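Local coordinates for endo-1,4-b-d-mannanase (PDB 1QNR), which probably hydrolyses internal beta-1,4 linkages of mannan backbones, as an endo-acting beta-mannanase of glycoside hydrolase family 5, at residues 2-7 with 195-200; 308-313 with 325-330. One frame throughout, in Å; residues are numbered along the deposited sequence.

Interaction 1 (2-7 with 195-200). With NAG (2-acetamido-2-deoxy-beta-D-glucopyranose), chain G.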
ATOM      1  N   SER A   2     -16.571   7.794 -13.887  1.00 53.78           N
ATOM      2  CA  SER A   2     -15.546   6.802 -13.585  1.00 51.01           C
ATOM      3  C   SER A   2     -14.483   6.842 -14.691  1.00 46.50           C
ATOM      4  O   SER A   2     -14.849   6.598 -15.861  1.00 48.07           O
ATOM      5  CB  SER A   2     -16.102   5.378 -13.488  1.00 52.52           C
ATOM      6  OG  SER A   2     -15.091   4.529 -12.928  1.00 53.44           O
ATOM      7  N   SER A   3     -13.252   7.257 -14.363  1.00 38.63           N
ATOM      8  CA  SER A   3     -12.207   7.360 -15.423  1.00 31.75           C
ATOM      9  C   SER A   3     -10.900   6.775 -14.894  1.00 24.67           C
ATOM     10  O   SER A   3     -10.953   6.537 -13.680  1.00 22.44           O
ATOM     11  CB  SER A   3     -11.965   8.826 -15.830  1.00 30.93           C
ATOM     12  OG  SER A   3     -11.822   9.643 -14.692  0.50 29.19           O
ATOM     13  N   PHE A   4      -9.773   6.734 -15.644  1.00 18.26           N
ATOM     14  CA  PHE A   4      -8.577   6.187 -14.971  1.00 12.72           C
ATOM     15  C   PHE A   4      -8.001   7.283 -14.055  1.00 12.24           C
ATOM     16  O   PHE A   4      -8.042   8.514 -14.386  1.00 14.03           O
ATOM     17  CB  PHE A   4      -7.477   5.780 -15.995  1.00 11.42           C
ATOM     18  CG  PHE A   4      -7.804   4.594 -16.851  1.00 10.74           C
ATOM     19  CD1 PHE A   4      -8.059   3.343 -16.303  1.00 10.97           C
ATOM     20  CD2 PHE A   4      -8.016   4.759 -18.241  1.00 11.08           C
ATOM     21  CE1 PHE A   4      -8.416   2.273 -17.111  1.00 10.63           C
ATOM     22  CE2 PHE A   4      -8.315   3.652 -19.047  1.00 11.30           C
ATOM     23  CZ  PHE A   4      -8.498   2.412 -18.508  1.00 10.06           C
ATOM     24  N   VAL A   5      -7.414   6.910 -12.910  1.00  9.73           N
ATOM     25  CA  VAL A   5      -6.778   7.871 -11.997  1.00 10.40           C
ATOM     26  C   VAL A   5      -5.432   8.325 -12.606  1.00 10.35           C
ATOM     27  O   VAL A   5      -4.590   7.559 -13.057  1.00 11.25           O
ATOM     28  CB  VAL A   5      -6.513   7.262 -10.585  1.00  9.22           C
ATOM     29  CG1 VAL A   5      -5.733   8.280  -9.711  1.00 10.91           C
ATOM     30  CG2 VAL A   5      -7.797   6.835  -9.890  1.00 11.16           C
ATOM     31  N   THR A   6      -5.298   9.684 -12.699  1.00 10.46           N
ATOM     32  CA  THR A   6      -4.109  10.331 -13.289  1.00 10.56           C
ATOM     33  C   THR A   6      -3.586  11.392 -12.338  1.00 10.79           C
ATOM     34  O   THR A   6      -4.156  11.675 -11.274  1.00 10.70           O
ATOM     35  CB  THR A   6      -4.444  10.975 -14.678  1.00 12.40           C
ATOM     36  OG1 THR A   6      -5.435  12.013 -14.429  1.00 15.54           O
ATOM     37  CG2 THR A   6      -4.885   9.911 -15.674  1.00 15.71           C
ATOM     38  N   ILE A   7      -2.433  11.992 -12.712  1.00 12.11           N
ATOM     39  CA  ILE A   7      -1.862  13.143 -11.997  1.00 12.32           C
ATOM     40  C   ILE A   7      -2.049  14.441 -12.829  1.00 13.83           C
ATOM     41  O   ILE A   7      -1.651  14.416 -13.990  1.00 16.84           O
ATOM     42  CB  ILE A   7      -0.387  12.820 -11.638  1.00 12.10           C
ATOM     43  CG1 ILE A   7      -0.384  11.734 -10.507  1.00 13.67           C
ATOM     44  CG2 ILE A   7       0.357  14.049 -11.090  1.00 13.79           C
ATOM     45  CD1 ILE A   7       0.978  11.108 -10.263  1.00 13.96           C
ATOM     46  N   ASP A 195       0.498  -2.568 -18.837  1.00  9.14           N
ATOM     47  CA  ASP A 195      -0.663  -1.712 -18.548  1.00  8.81           C
ATOM     48  C   ASP A 195      -0.249  -0.224 -18.667  1.00  9.17           C
ATOM     49  O   ASP A 195       0.581   0.259 -17.848  1.00  9.47           O
ATOM     50  CB  ASP A 195      -1.198  -2.023 -17.135  1.00  9.79           C
ATOM     51  CG  ASP A 195      -2.292  -1.114 -16.595  1.00  9.48           C
ATOM     52  OD1 ASP A 195      -2.652  -0.075 -17.175  1.00  9.06           O
ATOM     53  OD2 ASP A 195      -2.911  -1.545 -15.541  1.00  9.59           O
ATOM     54  N   SER A 196      -0.688   0.463 -19.741  1.00  8.56           N
ATOM     55  CA  SER A 196      -0.355   1.897 -19.868  1.00  9.06           C
ATOM     56  C   SER A 196      -1.415   2.854 -19.312  1.00  9.69           C
ATOM     57  O   SER A 196      -1.362   4.099 -19.417  1.00 13.77           O
ATOM     58  CB  SER A 196      -0.136   2.265 -21.348  1.00 12.43           C
ATOM     59  OG  SER A 196      -1.311   2.021 -22.143  1.00 15.47           O
ATOM     60  N   ASN A 197      -2.488   2.297 -18.669  1.00  9.30           N
ATOM     61  CA  ASN A 197      -3.548   3.085 -18.146  1.00  8.42           C
ATOM     62  C   ASN A 197      -3.316   3.576 -16.715  1.00  8.44           C
ATOM     63  O   ASN A 197      -3.875   4.595 -16.334  1.00 10.43           O
ATOM     64  CB  ASN A 197      -4.877   2.274 -18.120  1.00  8.58           C
ATOM     65  CG  ASN A 197      -5.292   1.784 -19.495  1.00  8.77           C
ATOM     66  OD1 ASN A 197      -5.236   2.540 -20.463  1.00 10.40           O
ATOM     67  ND2 ASN A 197      -5.639   0.462 -19.555  1.00  9.57           N
ATOM     68  N   HIS A 198      -2.528   2.824 -15.928  1.00  8.95           N
ATOM     69  CA  HIS A 198      -2.465   3.074 -14.447  1.00  7.46           C
ATOM     70  C   HIS A 198      -1.127   3.537 -13.917  1.00  7.37           C
ATOM     71  O   HIS A 198      -0.038   3.270 -14.494  1.00  8.60           O
ATOM     72  CB  HIS A 198      -2.837   1.748 -13.707  1.00  9.02           C
ATOM     73  CG  HIS A 198      -4.281   1.336 -13.927  1.00  7.80           C
ATOM     74  ND1 HIS A 198      -4.634   0.115 -14.531  1.00  8.33           N
ATOM     75  CD2 HIS A 198      -5.433   1.998 -13.568  1.00  8.37           C
ATOM     76  CE1 HIS A 198      -5.990   0.097 -14.508  1.00  8.16           C
ATOM     77  NE2 HIS A 198      -6.503   1.232 -13.993  1.00  8.95           N
ATOM     78  N   LEU A 199      -1.225   4.337 -12.829  1.00  7.69           N
ATOM     79  CA  LEU A 199      -0.052   4.770 -12.084  1.00  7.28           C
ATOM     80  C   LEU A 199       0.679   3.609 -11.384  1.00  8.22           C
ATOM     81  O   LEU A 199       0.072   2.551 -11.116  1.00  8.84           O
ATOM     82  CB  LEU A 199      -0.531   5.740 -10.974  1.00  7.95           C
ATOM     83  CG  LEU A 199      -1.255   7.002 -11.494  1.00  8.11           C
ATOM     84  CD1 LEU A 199      -1.815   7.846 -10.300  1.00 10.86           C
ATOM     85  CD2 LEU A 199      -0.345   7.864 -12.399  1.00  9.38           C
ATOM     86  N   VAL A 200       1.990   3.742 -11.146  1.00  7.93           N
ATOM     87  CA  VAL A 200       2.828   2.761 -10.462  1.00  7.65           C
ATOM     88  C   VAL A 200       3.633   3.482  -9.362  1.00  7.40           C
ATOM     89  O   VAL A 200       4.145   4.586  -9.524  1.00  7.99           O
ATOM     90  CB  VAL A 200       3.769   2.061 -11.440  1.00  8.70           C
ATOM     91  CG1 VAL A 200       4.650   0.956 -10.813  1.00  9.02           C
ATOM     92  CG2 VAL A 200       2.994   1.400 -12.613  1.00  9.32           C
TER
HETATM   93  C1  NAG G 431      -6.830  -2.025 -22.532  1.00  9.86           C
HETATM   94  C2  NAG G 431      -7.440  -1.648 -23.873  1.00  9.21           C
HETATM   95  C3  NAG G 431      -6.260  -1.704 -24.845  1.00  9.75           C
HETATM   96  C4  NAG G 431      -5.109  -0.781 -24.380  1.00  8.84           C
HETATM   97  C5  NAG G 431      -4.637  -1.180 -22.952  1.00 10.07           C
HETATM   98  C6  NAG G 431      -3.576  -0.233 -22.401  1.00 10.79           C
HETATM   99  C7  NAG G 431      -9.657  -2.352 -24.677  1.00 14.21           C
HETATM  100  C8  NAG G 431     -10.481  -3.513 -25.132  1.00 14.49           C
HETATM  101  N2  NAG G 431      -8.436  -2.719 -24.177  1.00 11.71           N
HETATM  102  O3  NAG G 431      -6.748  -1.245 -26.125  1.00 12.66           O
HETATM  103  O4  NAG G 431      -3.964  -0.972 -25.287  1.00 12.06           O
HETATM  104  O5  NAG G 431      -5.799  -1.092 -22.107  1.00  9.55           O
HETATM  105  O6  NAG G 431      -3.023  -0.828 -21.165  1.00 12.24           O
HETATM  106  O7  NAG G 431      -9.950  -1.202 -24.797  1.00 14.78           O
HETATM  107  O   HOH W   1      -4.119   4.827 -12.249  1.00  9.15           O
HETATM  108  O   HOH W   2      -2.686   6.878 -15.033  1.00 15.07           O
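F4 and N197 both turn CG anti to their own carbonyl carbon (chi1 -69° and -59°), and the phenyl ring and the carboxamide come to lie flat against each other. The ring and amide planes are almost parallel. N197 CB sits over the middle of the ring in a CH-pi contact, 3.6 Å from the F4 ring centroid, while N197 CG lies over the same face, nearest F4 CZ. H198 meets the same ring differently: the edge of F4, at CD1 and CE1, points to the imidazole face in an offset edge-to-face pair with planes at 89°. D195 and S158 O between them hold the imidazole at its two nitrogens, S158 O bonding to NE2 and D195 OD2 taking H198 ND1 at 2.6 Å on the syn lone pair; D195 OD1 closes an Asx turn by accepting from N197 N. In this TIM-barrel enzyme the contact lays the N-terminal segment against the loop leading into barrel strand 199-201. Two waters bridge the backbones from V5 O, one donating to N197 O and the other accepting from L199 N. Beyond them L199 CD1 touches V5 CG1 at 4.0 Å and L199 CD2 touches I7 CD1 at 4.1 Å. N197 ND2 donates both to A156 O and, at 3.0 Å, to O5 of the NAG of chain G, whose O6 accepts from S196 N.

Interaction 2 (308-313 with 325-330). With NAG (2-acetamido-2-deoxy-beta-D-glucopyranose), chain I.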
ATOM      1  N   TRP A 308      -8.444   0.485   8.770  1.00  6.65           N
ATOM      2  CA  TRP A 308      -9.881   0.294   8.982  1.00  7.21           C
ATOM      3  C   TRP A 308     -10.216  -0.950   9.795  1.00  6.70           C
ATOM      4  O   TRP A 308      -9.600  -2.003   9.566  1.00  7.81           O
ATOM      5  CB  TRP A 308     -10.527   0.135   7.548  1.00  7.46           C
ATOM      6  CG  TRP A 308     -12.046   0.280   7.506  1.00  8.17           C
ATOM      7  CD1 TRP A 308     -12.974  -0.698   7.542  1.00  8.62           C
ATOM      8  CD2 TRP A 308     -12.731   1.549   7.552  1.00  7.68           C
ATOM      9  NE1 TRP A 308     -14.263  -0.117   7.504  1.00  7.96           N
ATOM     10  CE2 TRP A 308     -14.119   1.280   7.569  1.00  7.57           C
ATOM     11  CE3 TRP A 308     -12.275   2.896   7.523  1.00  8.11           C
ATOM     12  CZ2 TRP A 308     -15.111   2.292   7.564  1.00  8.83           C
ATOM     13  CZ3 TRP A 308     -13.266   3.905   7.525  1.00  9.45           C
ATOM     14  CH2 TRP A 308     -14.673   3.583   7.561  1.00  8.44           C
ATOM     15  N   GLY A 309     -11.191  -0.819  10.710  1.00  6.69           N
ATOM     16  CA  GLY A 309     -11.788  -2.004  11.387  1.00  8.99           C
ATOM     17  C   GLY A 309     -13.311  -1.964  11.159  1.00  8.54           C
ATOM     18  O   GLY A 309     -13.864  -0.864  11.091  1.00  8.97           O
ATOM     19  N   ASP A 310     -13.868  -3.161  10.956  1.00  8.18           N
ATOM     20  CA  ASP A 310     -15.341  -3.165  10.748  1.00  8.59           C
ATOM     21  C   ASP A 310     -15.916  -4.483  11.266  1.00  9.16           C
ATOM     22  O   ASP A 310     -15.186  -5.377  11.763  1.00  9.23           O
ATOM     23  CB  ASP A 310     -15.646  -2.997   9.226  1.00  9.94           C
ATOM     24  CG  ASP A 310     -16.895  -2.145   8.999  1.00  9.63           C
ATOM     25  OD1 ASP A 310     -17.909  -2.255   9.764  1.00  9.68           O
ATOM     26  OD2 ASP A 310     -16.886  -1.366   7.992  1.00  8.85           O
ATOM     27  N   THR A 311     -17.244  -4.607  11.253  1.00  8.66           N
ATOM     28  CA  THR A 311     -17.928  -5.803  11.720  1.00  9.09           C
ATOM     29  C   THR A 311     -19.005  -6.214  10.737  1.00  8.68           C
ATOM     30  O   THR A 311     -19.387  -5.380   9.838  1.00 10.71           O
ATOM     31  CB  THR A 311     -18.571  -5.577  13.124  1.00 10.11           C
ATOM     32  OG1 THR A 311     -19.665  -4.639  13.029  1.00 12.63           O
ATOM     33  CG2 THR A 311     -17.544  -5.093  14.140  1.00 11.73           C
ATOM     34  N   PHE A 312     -19.438  -7.473  10.759  1.00  8.67           N
ATOM     35  CA  PHE A 312     -20.234  -8.051   9.667  1.00  8.99           C
ATOM     36  C   PHE A 312     -21.645  -8.444  10.127  1.00 10.97           C
ATOM     37  O   PHE A 312     -21.966  -8.483  11.321  1.00 11.94           O
ATOM     38  CB  PHE A 312     -19.459  -9.275   9.146  1.00 10.12           C
ATOM     39  CG  PHE A 312     -18.016  -8.963   8.789  1.00  9.25           C
ATOM     40  CD1 PHE A 312     -17.698  -7.844   7.960  1.00  8.54           C
ATOM     41  CD2 PHE A 312     -16.991  -9.767   9.249  1.00 10.94           C
ATOM     42  CE1 PHE A 312     -16.348  -7.559   7.679  1.00 10.29           C
ATOM     43  CE2 PHE A 312     -15.664  -9.473   8.902  1.00 11.43           C
ATOM     44  CZ  PHE A 312     -15.322  -8.335   8.158  1.00 10.32           C
ATOM     45  N   ALA A 313     -22.532  -8.745   9.142  1.00 12.95           N
ATOM     46  CA  ALA A 313     -23.926  -9.075   9.472  1.00 14.04           C
ATOM     47  C   ALA A 313     -24.087 -10.201  10.484  1.00 14.04           C
ATOM     48  O   ALA A 313     -25.125 -10.209  11.218  1.00 14.16           O
ATOM     49  CB  ALA A 313     -24.711  -9.419   8.183  1.00 14.74           C
ATOM     50  N   VAL A 325      -8.852   1.624  13.702  1.00  8.09           N
ATOM     51  CA  VAL A 325      -9.865   2.668  13.951  1.00  8.95           C
ATOM     52  C   VAL A 325     -11.174   2.026  13.523  1.00  8.06           C
ATOM     53  O   VAL A 325     -11.419   1.761  12.333  1.00  9.59           O
ATOM     54  CB  VAL A 325      -9.566   3.963  13.171  1.00 10.67           C
ATOM     55  CG1 VAL A 325     -10.722   4.970  13.388  1.00 14.11           C
ATOM     56  CG2 VAL A 325      -8.198   4.561  13.530  1.00 12.16           C
ATOM     57  N   TRP A 326     -12.043   1.654  14.473  1.00  8.11           N
ATOM     58  CA  TRP A 326     -13.282   0.919  14.187  1.00  8.83           C
ATOM     59  C   TRP A 326     -14.362   1.835  13.609  1.00  8.93           C
ATOM     60  O   TRP A 326     -14.599   2.959  14.162  1.00  9.13           O
ATOM     61  CB  TRP A 326     -13.826   0.276  15.480  1.00  9.06           C
ATOM     62  CG  TRP A 326     -12.934  -0.839  16.037  1.00  8.82           C
ATOM     63  CD1 TRP A 326     -12.013  -0.712  17.095  1.00  9.45           C
ATOM     64  CD2 TRP A 326     -12.880  -2.192  15.546  1.00  9.00           C
ATOM     65  NE1 TRP A 326     -11.391  -1.936  17.216  1.00 13.01           N
ATOM     66  CE2 TRP A 326     -11.884  -2.828  16.296  1.00  9.85           C
ATOM     67  CE3 TRP A 326     -13.502  -2.903  14.523  1.00  8.26           C
ATOM     68  CZ2 TRP A 326     -11.569  -4.176  16.090  1.00 10.03           C
ATOM     69  CZ3 TRP A 326     -13.168  -4.249  14.283  1.00  9.28           C
ATOM     70  CH2 TRP A 326     -12.187  -4.879  15.109  1.00 10.84           C
ATOM     71  N   TYR A 327     -15.040   1.399  12.538  1.00 10.04           N
ATOM     72  CA  TYR A 327     -16.100   2.276  11.950  1.00  9.92           C
ATOM     73  C   TYR A 327     -17.154   2.632  13.017  1.00  9.78           C
ATOM     74  O   TYR A 327     -17.584   1.826  13.874  1.00 10.90           O
ATOM     75  CB  TYR A 327     -16.827   1.448  10.868  1.00 10.44           C
ATOM     76  CG  TYR A 327     -18.006   2.183  10.224  1.00  9.65           C
ATOM     77  CD1 TYR A 327     -17.863   3.426   9.599  1.00  9.14           C
ATOM     78  CD2 TYR A 327     -19.281   1.587  10.345  1.00 10.39           C
ATOM     79  CE1 TYR A 327     -18.974   4.053   9.079  1.00 10.73           C
ATOM     80  CE2 TYR A 327     -20.383   2.274   9.851  1.00 11.70           C
ATOM     81  CZ  TYR A 327     -20.201   3.461   9.199  1.00 12.57           C
ATOM     82  OH  TYR A 327     -21.314   4.092   8.671  1.00 16.56           O
ATOM     83  N   ASN A 328     -17.565   3.916  12.995  1.00  9.96           N
ATOM     84  CA  ASN A 328     -18.629   4.463  13.851  1.00 11.84           C
ATOM     85  C   ASN A 328     -18.197   4.698  15.293  1.00 13.31           C
ATOM     86  O   ASN A 328     -19.031   5.174  16.115  1.00 17.57           O
ATOM     87  CB  ASN A 328     -19.904   3.562  13.869  1.00 15.92           C
ATOM     88  CG  ASN A 328     -20.993   4.258  13.149  1.00 15.96           C
ATOM     89  OD1 ASN A 328     -20.958   5.283  12.495  1.00 16.94           O
ATOM     90  ND2 ASN A 328     -22.218   3.623  13.241  1.00 18.88           N
ATOM     91  N   SER A 329     -16.964   4.473  15.693  1.00 11.43           N
ATOM     92  CA  SER A 329     -16.443   4.747  17.029  1.00 10.01           C
ATOM     93  C   SER A 329     -16.115   6.213  17.206  1.00 11.48           C
ATOM     94  O   SER A 329     -16.109   7.038  16.272  1.00 10.59           O
ATOM     95  CB  SER A 329     -15.211   3.873  17.245  1.00 11.70           C
ATOM     96  OG  SER A 329     -14.063   4.334  16.452  1.00 11.43           O
ATOM     97  N   SER A 330     -15.756   6.583  18.475  1.00 12.17           N
ATOM     98  CA  SER A 330     -15.300   7.934  18.727  1.00 11.96           C
ATOM     99  C   SER A 330     -13.998   8.247  17.971  1.00 11.06           C
ATOM    100  O   SER A 330     -13.795   9.401  17.534  1.00 12.66           O
ATOM    101  CB  SER A 330     -15.074   8.177  20.233  1.00 14.40           C
ATOM    102  OG  SER A 330     -14.247   7.287  20.861  0.50 14.14           O
TER
HETATM  103  C1  NAG I 433     -23.677   3.890  12.594  1.00 23.21           C
HETATM  104  C2  NAG I 433     -24.602   2.700  12.443  1.00 27.42           C
HETATM  105  C3  NAG I 433     -25.947   3.173  11.972  1.00 30.95           C
HETATM  106  C4  NAG I 433     -26.373   4.332  12.893  1.00 30.48           C
HETATM  107  C5  NAG I 433     -25.363   5.457  13.096  1.00 27.21           C
HETATM  108  C6  NAG I 433     -25.775   6.379  14.237  1.00 25.78           C
HETATM  109  C7  NAG I 433     -23.601   0.521  11.953  1.00 33.11           C
HETATM  110  C8  NAG I 433     -22.922  -0.356  10.933  1.00 34.60           C
HETATM  111  N2  NAG I 433     -23.968   1.732  11.483  1.00 29.51           N
HETATM  112  O3  NAG I 433     -26.774   1.990  12.185  1.00 33.31           O
HETATM  113  O4  NAG I 433     -27.563   4.969  12.328  1.00 33.83           O
HETATM  114  O5  NAG I 433     -24.115   4.896  13.559  1.00 21.72           O
HETATM  115  O6  NAG I 433     -25.001   7.545  14.148  1.00 25.63           O
HETATM  116  O7  NAG I 433     -23.767   0.153  13.029  1.00 36.16           O
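W308, on strand 300-309, and Y327, just after strand 325-326, run side by side, pointing the same way, and meet rim to rim. W308 CZ2 lies 3.6 Å from Y327 CD1, with the six-membered ring and the phenol inclined by 29° and neither lying over the other's face. Y327 takes this place with CG anti to the backbone N (chi1 177°). D310 flanks the same tyrosine, its carboxylate beside CB with OD1 4.0 Å from Y327 CB. W308 NE1 donates to D310 OD2 at 2.9 Å, close to the indole plane but on the anti side of the oxygen and tilted out of the carboxylate plane. The same OD2 is also bonded to ND1 of H44, which stacks on Y327, whereas OD1 accepts from T311 N on its anti lone pair. W326 goes to the other face of the sheet: its six-membered ring reaches across G309, CE3 lying 3.5 Å from G309 C, and D310 O meets the ring edge near its plane at CZ3. With no side chain at G309, the indole can approach this backbone closely. Parallel bridges W308-V325 and G309-W326 add the short strand 325-326 to the end of barrel strand 300-309, with G309 N bonded to V325 O and Y327 N to G309 O (2.9 Å). A type II turn follows from W326 to S329, and W326 O accepts from both S329 N and S329 OG. N328, within the turn, carries the NAG of chain I on ND2, and the sugar's acetamido methyl C8 lies at the Y327 ring edge, 3.8 Å from CE2. Two N-H donors, W308 NE1 and T311 N, and the bond to H44 ND1 engage the buried D310 carboxylate, restricting its rotation and probably favouring its ionised form.

Overall arrangement
Interaction 1 closes before interaction 2 opens along the chain. Their centres are about 30 Å apart and their nearest atoms about 18 Å, so they do not touch. Both reach the large parallel sheet of the TIM barrel, at different strands: 199-201 in interaction 1, which pairs with 161-165, and 300-309 in interaction 2, which also pairs with 21-25 and 272-277. Interaction 1 brings in strand 6-8 of the small antiparallel sheet near the N-terminus; interaction 2 adds the short strand 325-326, just ahead of the C-terminal helix 330-343. The two contacts therefore tie the chain's terminal regions to separate parts of one barrel, each beside a glycan.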